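Local coordinates for protein RNA polymerase ECF-subfamily sigma factor (Streptomyces venezuelae, PDB 6DXO) that is an ECF sigma factor that directs RNA polymerase to specific promoters, probably for aerial mycelium formation, and is captured here in complex with the anti-sigma factor RsbN, at residues 4-8 with 55-59; 102-106 with 120-126. All blocks are in the same frame, centred on the assembly; numbering follows the deposited sequence.

Interaction 1 (4-8 with 55-59)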
ATOM      1  N   VAL A   4       7.260  -9.899  -9.484  1.00 26.20           N
ATOM      2  CA  VAL A   4       8.415  -9.015  -9.423  1.00 23.84           C
ATOM      3  C   VAL A   4       9.137  -9.038 -10.761  1.00 28.88           C
ATOM      4  O   VAL A   4       9.400  -7.992 -11.348  1.00 23.15           O
ATOM      5  CB  VAL A   4       9.393  -9.408  -8.298  1.00 30.27           C
ATOM      6  CG1 VAL A   4      10.612  -8.507  -8.316  1.00 34.53           C
ATOM      7  CG2 VAL A   4       8.703  -9.326  -6.959  1.00 28.97           C
ATOM      8  N   ASP A   5       9.435 -10.242 -11.240  1.00 35.48           N
ATOM      9  CA  ASP A   5      10.043 -10.420 -12.560  1.00 37.20           C
ATOM     10  C   ASP A   5       9.224  -9.754 -13.661  1.00 32.37           C
ATOM     11  O   ASP A   5       9.791  -9.192 -14.599  1.00 32.82           O
ATOM     12  CB  ASP A   5      10.253 -11.910 -12.872  1.00 37.14           C
ATOM     13  CG  ASP A   5      11.502 -12.477 -12.216  1.00 46.41           C
ATOM     14  OD1 ASP A   5      12.003 -11.860 -11.252  1.00 48.64           O
ATOM     15  OD2 ASP A   5      11.979 -13.547 -12.664  1.00 52.45           O
ATOM     16  N   ARG A   6       7.896  -9.798 -13.549  1.00 30.22           N
ATOM     17  CA  ARG A   6       7.043  -9.119 -14.527  1.00 32.29           C
ATOM     18  C   ARG A   6       7.131  -7.587 -14.463  1.00 33.92           C
ATOM     19  O   ARG A   6       7.076  -6.916 -15.488  1.00 30.87           O
ATOM     20  CB  ARG A   6       5.576  -9.562 -14.400  1.00 46.36           C
ATOM     21  CG  ARG A   6       5.289 -10.976 -14.883  1.00 48.81           C
ATOM     22  CD  ARG A   6       3.813 -11.151 -15.252  1.00 50.63           C
ATOM     23  NE  ARG A   6       2.993 -10.013 -14.834  1.00 50.30           N
ATOM     24  CZ  ARG A   6       1.745  -9.797 -15.238  1.00 60.86           C
ATOM     25  NH1 ARG A   6       1.164 -10.643 -16.077  1.00 67.55           N
ATOM     26  NH2 ARG A   6       1.075  -8.732 -14.810  1.00 59.68           N
ATOM     27  N   ALA A   7       7.239  -7.031 -13.257  1.00 26.43           N
ATOM     28  CA  ALA A   7       7.426  -5.590 -13.115  1.00 22.62           C
ATOM     29  C   ALA A   7       8.790  -5.153 -13.645  1.00 21.13           C
ATOM     30  O   ALA A   7       8.958  -4.033 -14.133  1.00 26.92           O
ATOM     31  CB  ALA A   7       7.307  -5.185 -11.652  1.00 19.03           C
ATOM     32  N   GLN A   8       9.779  -6.015 -13.464  1.00 18.42           N
ATOM     33  CA  GLN A   8      11.115  -5.711 -13.955  1.00 24.32           C
ATOM     34  C   GLN A   8      11.127  -5.747 -15.489  1.00 31.15           C
ATOM     35  O   GLN A   8      12.156  -5.476 -16.115  1.00 32.31           O
ATOM     36  CB  GLN A   8      12.136  -6.665 -13.342  1.00 22.19           C
ATOM     37  CG  GLN A   8      12.469  -6.341 -11.884  1.00 19.18           C
ATOM     38  CD  GLN A   8      13.352  -7.397 -11.208  1.00 30.32           C
ATOM     39  OE1 GLN A   8      13.051  -8.591 -11.235  1.00 30.22           O
ATOM     40  NE2 GLN A   8      14.440  -6.950 -10.594  1.00 31.36           N
ATOM     41  N   ILE A  55      14.291  -0.951  -8.751  1.00 21.90           N
ATOM     42  CA  ILE A  55      13.905  -2.310  -9.077  1.00 25.23           C
ATOM     43  C   ILE A  55      14.866  -2.969 -10.093  1.00 24.63           C
ATOM     44  O   ILE A  55      14.925  -4.185 -10.180  1.00 22.34           O
ATOM     45  CB  ILE A  55      12.423  -2.409  -9.564  1.00 26.92           C
ATOM     46  CG1 ILE A  55      11.822  -3.768  -9.191  1.00 31.40           C
ATOM     47  CG2 ILE A  55      12.312  -2.122 -11.063  1.00 28.46           C
ATOM     48  CD1 ILE A  55      10.398  -3.971  -9.679  1.00 37.76           C
ATOM     49  N   SER A  56      15.609  -2.164 -10.841  1.00 21.41           N
ATOM     50  CA  SER A  56      16.567  -2.725 -11.820  1.00 29.08           C
ATOM     51  C   SER A  56      17.816  -3.300 -11.137  1.00 31.82           C
ATOM     52  O   SER A  56      18.619  -4.000 -11.768  1.00 36.12           O
ATOM     53  CB  SER A  56      16.978  -1.682 -12.862  1.00 28.22           C
ATOM     54  OG  SER A  56      17.685  -0.607 -12.271  1.00 35.01           O
ATOM     55  N   THR A  57      17.982  -3.002  -9.853  1.00 28.98           N
ATOM     56  CA  THR A  57      19.140  -3.509  -9.104  1.00 26.98           C
ATOM     57  C   THR A  57      18.768  -4.736  -8.285  1.00 30.01           C
ATOM     58  O   THR A  57      19.638  -5.440  -7.762  1.00 29.91           O
ATOM     59  CB  THR A  57      19.681  -2.463  -8.124  1.00 36.77           C
ATOM     60  OG1 THR A  57      18.723  -2.273  -7.072  1.00 42.87           O
ATOM     61  CG2 THR A  57      19.925  -1.137  -8.828  1.00 41.52           C
ATOM     62  N   PHE A  58      17.468  -4.976  -8.163  1.00 30.49           N
ATOM     63  CA  PHE A  58      16.950  -6.073  -7.358  1.00 25.84           C
ATOM     64  C   PHE A  58      17.214  -7.409  -8.026  1.00 28.35           C
ATOM     65  O   PHE A  58      16.301  -8.039  -8.567  1.00 26.39           O
ATOM     66  CB  PHE A  58      15.451  -5.866  -7.113  1.00 18.30           C
ATOM     67  CG  PHE A  58      14.852  -6.828  -6.128  1.00 20.70           C
ATOM     68  CD1 PHE A  58      15.204  -6.773  -4.782  1.00 25.60           C
ATOM     69  CD2 PHE A  58      13.919  -7.749  -6.527  1.00 16.88           C
ATOM     70  CE1 PHE A  58      14.638  -7.644  -3.870  1.00 21.78           C
ATOM     71  CE2 PHE A  58      13.353  -8.628  -5.618  1.00 23.42           C
ATOM     72  CZ  PHE A  58      13.716  -8.569  -4.284  1.00 24.55           C
ATOM     73  N   THR A  59      18.475  -7.845  -7.975  1.00 23.97           N
ATOM     74  CA  THR A  59      18.932  -8.983  -8.749  1.00 31.27           C
ATOM     75  C   THR A  59      19.961  -9.840  -7.999  1.00 33.95           C
ATOM     76  O   THR A  59      20.559 -10.750  -8.579  1.00 38.27           O
ATOM     77  CB  THR A  59      19.597  -8.491 -10.044  1.00 31.39           C
ATOM     78  OG1 THR A  59      20.592  -7.518  -9.710  1.00 30.46           O
ATOM     79  CG2 THR A  59      18.564  -7.842 -10.970  1.00 34.85           C
TER

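Interaction 2 (102-106 with 120-126)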
ATOM      1  N   GLN A 102     -11.722  15.703   3.025  1.00 37.41           N
ATOM      2  CA  GLN A 102     -12.948  15.722   2.230  1.00 35.68           C
ATOM      3  C   GLN A 102     -12.693  15.893   0.727  1.00 31.52           C
ATOM      4  O   GLN A 102     -13.229  15.141  -0.093  1.00 30.34           O
ATOM      5  CB  GLN A 102     -13.906  16.807   2.733  1.00 41.25           C
ATOM      6  CG  GLN A 102     -14.462  16.537   4.116  1.00 52.15           C
ATOM      7  CD  GLN A 102     -15.360  15.316   4.156  1.00 63.56           C
ATOM      8  OE1 GLN A 102     -16.541  15.391   3.820  1.00 68.53           O
ATOM      9  NE2 GLN A 102     -14.804  14.182   4.567  1.00 66.27           N
ATOM     10  N   GLN A 103     -11.890  16.888   0.365  1.00 30.75           N
ATOM     11  CA  GLN A 103     -11.599  17.143  -1.043  1.00 33.81           C
ATOM     12  C   GLN A 103     -10.794  16.005  -1.671  1.00 27.43           C
ATOM     13  O   GLN A 103     -11.008  15.642  -2.833  1.00 24.78           O
ATOM     14  CB  GLN A 103     -10.861  18.475  -1.216  1.00 34.98           C
ATOM     15  CG  GLN A 103     -11.701  19.690  -0.834  1.00 33.99           C
ATOM     16  CD  GLN A 103     -10.966  21.006  -1.026  1.00 35.19           C
ATOM     17  OE1 GLN A 103      -9.818  21.036  -1.449  1.00 35.16           O
ATOM     18  NE2 GLN A 103     -11.644  22.110  -0.716  1.00 40.54           N
ATOM     19  N   GLN A 104      -9.874  15.432  -0.906  1.00 27.32           N
ATOM     20  CA  GLN A 104      -9.080  14.323  -1.441  1.00 23.36           C
ATOM     21  C   GLN A 104      -9.964  13.115  -1.768  1.00 23.84           C
ATOM     22  O   GLN A 104      -9.909  12.562  -2.861  1.00 24.29           O
ATOM     23  CB  GLN A 104      -7.959  13.916  -0.483  1.00 30.36           C
ATOM     24  CG  GLN A 104      -6.946  13.000  -1.174  1.00 30.38           C
ATOM     25  CD  GLN A 104      -5.724  12.680  -0.332  1.00 41.25           C
ATOM     26  OE1 GLN A 104      -5.126  11.612  -0.483  1.00 37.74           O
ATOM     27  NE2 GLN A 104      -5.331  13.608   0.542  1.00 34.49           N
ATOM     28  N   GLU A 105     -10.785  12.715  -0.808  1.00 23.36           N
ATOM     29  CA  GLU A 105     -11.703  11.606  -1.003  1.00 28.92           C
ATOM     30  C   GLU A 105     -12.672  11.861  -2.158  1.00 23.82           C
ATOM     31  O   GLU A 105     -12.989  10.944  -2.916  1.00 21.49           O
ATOM     32  CB  GLU A 105     -12.499  11.339   0.272  1.00 28.33           C
ATOM     33  CG  GLU A 105     -13.486  10.199   0.132  1.00 34.99           C
ATOM     34  CD  GLU A 105     -14.073   9.779   1.459  1.00 46.90           C
ATOM     35  OE1 GLU A 105     -13.907  10.536   2.442  1.00 53.42           O
ATOM     36  OE2 GLU A 105     -14.692   8.692   1.518  1.00 47.37           O
ATOM     37  N   CYS A 106     -13.153  13.098  -2.284  1.00 21.03           N
ATOM     38  CA  CYS A 106     -14.091  13.418  -3.358  1.00 22.06           C
ATOM     39  C   CYS A 106     -13.448  13.204  -4.733  1.00 21.99           C
ATOM     40  O   CYS A 106     -13.998  12.507  -5.584  1.00 21.23           O
ATOM     41  CB  CYS A 106     -14.623  14.852  -3.227  1.00 26.92           C
ATOM     42  SG  CYS A 106     -16.014  15.232  -4.334  1.00 28.29           S
ATOM     43  N   THR A 120     -20.852   8.813  -5.320  1.00 16.41           N
ATOM     44  CA  THR A 120     -19.953   9.508  -4.388  1.00 19.61           C
ATOM     45  C   THR A 120     -20.705  10.059  -3.168  1.00 22.52           C
ATOM     46  O   THR A 120     -20.259   9.948  -2.021  1.00 19.65           O
ATOM     47  CB  THR A 120     -19.177  10.632  -5.108  1.00 24.10           C
ATOM     48  OG1 THR A 120     -18.355  10.049  -6.130  1.00 18.99           O
ATOM     49  CG2 THR A 120     -18.287  11.406  -4.135  1.00 19.38           C
ATOM     50  N   ALA A 121     -21.861  10.653  -3.413  1.00 21.55           N
ATOM     51  CA  ALA A 121     -22.674  11.150  -2.309  1.00 25.27           C
ATOM     52  C   ALA A 121     -23.008  10.036  -1.315  1.00 23.90           C
ATOM     53  O   ALA A 121     -22.869  10.220  -0.100  1.00 25.93           O
ATOM     54  CB  ALA A 121     -23.942  11.818  -2.830  1.00 29.70           C
ATOM     55  N   ARG A 122     -23.414   8.876  -1.829  1.00 17.15           N
ATOM     56  CA  ARG A 122     -23.758   7.749  -0.962  1.00 20.23           C
ATOM     57  C   ARG A 122     -22.570   7.299  -0.121  1.00 22.52           C
ATOM     58  O   ARG A 122     -22.708   7.069   1.084  1.00 22.98           O
ATOM     59  CB  ARG A 122     -24.297   6.553  -1.753  1.00 27.05           C
ATOM     60  CG  ARG A 122     -25.449   6.856  -2.687  1.00 33.77           C
ATOM     61  CD  ARG A 122     -26.706   7.303  -1.952  1.00 45.54           C
ATOM     62  NE  ARG A 122     -27.812   7.461  -2.894  1.00 50.14           N
ATOM     63  CZ  ARG A 122     -28.026   8.555  -3.621  1.00 51.34           C
ATOM     64  NH1 ARG A 122     -27.219   9.604  -3.508  1.00 50.58           N
ATOM     65  NH2 ARG A 122     -29.051   8.601  -4.464  1.00 38.34           N
ATOM     66  N   VAL A 123     -21.400   7.165  -0.752  1.00 18.53           N
ATOM     67  CA  VAL A 123     -20.190   6.760  -0.031  1.00 18.32           C
ATOM     68  C   VAL A 123     -19.750   7.756   1.042  1.00 20.87           C
ATOM     69  O   VAL A 123     -19.321   7.358   2.139  1.00 20.71           O
ATOM     70  CB  VAL A 123     -19.009   6.569  -1.005  1.00 21.86           C
ATOM     71  CG1 VAL A 123     -17.696   6.305  -0.231  1.00 19.29           C
ATOM     72  CG2 VAL A 123     -19.315   5.442  -1.972  1.00 23.83           C
ATOM     73  N   MET A 124     -19.834   9.043   0.721  1.00 20.52           N
ATOM     74  CA  MET A 124     -19.337  10.080   1.628  1.00 28.90           C
ATOM     75  C   MET A 124     -20.365  10.529   2.671  1.00 25.99           C
ATOM     76  O   MET A 124     -20.021  11.262   3.604  1.00 28.25           O
ATOM     77  CB  MET A 124     -18.820  11.285   0.839  1.00 25.17           C
ATOM     78  CG  MET A 124     -17.581  10.969  -0.001  1.00 23.99           C
ATOM     79  SD  MET A 124     -16.797  12.416  -0.723  1.00 28.87           S
ATOM     80  CE  MET A 124     -15.991  13.126   0.720  1.00 35.11           C
ATOM     81  N   GLY A 125     -21.606  10.088   2.513  1.00 26.34           N
ATOM     82  CA  GLY A 125     -22.663  10.467   3.436  1.00 34.45           C
ATOM     83  C   GLY A 125     -23.034  11.931   3.288  1.00 42.80           C
ATOM     84  O   GLY A 125     -23.330  12.620   4.267  1.00 40.96           O
ATOM     85  N   LYS A 126     -23.019  12.407   2.051  1.00 34.78           N
ATOM     86  CA  LYS A 126     -23.382  13.783   1.752  1.00 30.24           C
ATOM     87  C   LYS A 126     -24.460  13.817   0.674  1.00 32.87           C
ATOM     88  O   LYS A 126     -24.722  12.814   0.022  1.00 30.28           O
ATOM     89  CB  LYS A 126     -22.142  14.560   1.312  1.00 27.80           C
ATOM     90  CG  LYS A 126     -21.019  14.496   2.335  1.00 37.23           C
ATOM     91  CD  LYS A 126     -19.937  15.518   2.080  1.00 48.96           C
ATOM     92  CE  LYS A 126     -19.356  16.005   3.397  1.00 58.62           C
ATOM     93  NZ  LYS A 126     -18.458  17.174   3.205  1.00 67.82           N
TER
HETATM   94  O   HOH W   1     -17.350  12.197   4.246  1.00 41.92           O

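Interaction 1 (4-8 with 55-59)
Gln8, just past the short helix 4-7, gives the most surface to this contact, and its amide makes the polar part of it. NE2 of Gln8 donates one proton to Ile55 O (2.8 Å) and the other to Phe58 O (3.0 Å), so a single NH2 group spans two carbonyls of the loop that follows helix 37-53. Glutamine suits the place: it has two amide protons to give and a chain long enough to reach, while its CG lies 3.8 Å from Ile55 CG1. Ile55, buried, extends CD1 to 3.9 Å from Ala7 CB, where a small methyl leaves it room. Phe58, the centre of an inverse gamma turn, places CD2 3.8 Å from Val4 CG1; its large flat ring can touch Val4 while stacking on Trp68 and packing edge-to-face with Trp60. Val4 leans on Leu18 of helix 12-31. The chemistry therefore divides in two: apolar packing joins helix 4-7 to the loop after helix 37-53, in region 2, and Gln8 satisfies two loop carbonyls.

Interaction 2 (102-106 with 120-126)
Helix 101-112 and helix 117-124 belong to sigma-70 region 4, whose helix-turn-helix normally reads the -35 promoter element, and their short segments here run at 135° to each other with axes 11.5 Å apart. Gln102 comes first. Its OE1 accepts a hydrogen bond from Lys126 NZ (2.7 Å), while its NE2 donates to water 1 (3.2 Å), which in turn donates a hydrogen bond to Met124 O (2.9 Å). Glutamine can thus serve a donor and an acceptor at once, and lysine is long enough to bring its charge across from the turn. The backbone carbonyl Gln102 O also lies 3.5 Å from Met124 CE. One turn on, Glu105 points toward the second helix: its OE1 is 3.7 Å from Met124 CE and its OE2 4.2 Å from Val123 CG1, so these are carboxylate-to-methyl contacts; the same residue packs against Glu61 of the partner chain. Cys106, buried, closes the segment, its CB 4.1 Å from Met124 SD and its SG 4.5 Å from Thr120 CG2. Thr120 spends its hydroxyl on Ser116 O, which leaves its methyl for packing. Met124 is the residue most covered, a thioether whose flexible, unbranched chain reaches across to helix 101-112 and also touches Leu109. Gly125, with positive phi, ends helix 117-124 and turns the chain so that Lys126 can reach back. Met124 thus fills the gap by van der Waals contact, partly against oxygens and partly against Cys106, while Gln102 is bonded directly to Lys126 in the turn and through water 1 to the carbonyl at the helix end.

How the interactions relate
From the N terminus, the chain leaves helix 4-7, runs through helices 12-31 and 37-53, and returns at residues 55-59, where interaction 1 closes a largely helical loop with 46 residues between its segments. Interaction 1 thereby ties the start of the chain to the region 2 loop that leads into helix 65-79. Only after that, beyond helix 89-98, does interaction 2 open; it closes a much shorter loop, 13 residues, between neighbouring helices of region 4. The two contacts follow in series and neither nest nor cross. Their centres are 37 Å apart, on opposite sides of the chain's centre, so each joins parts of the chain near its own end of the fold.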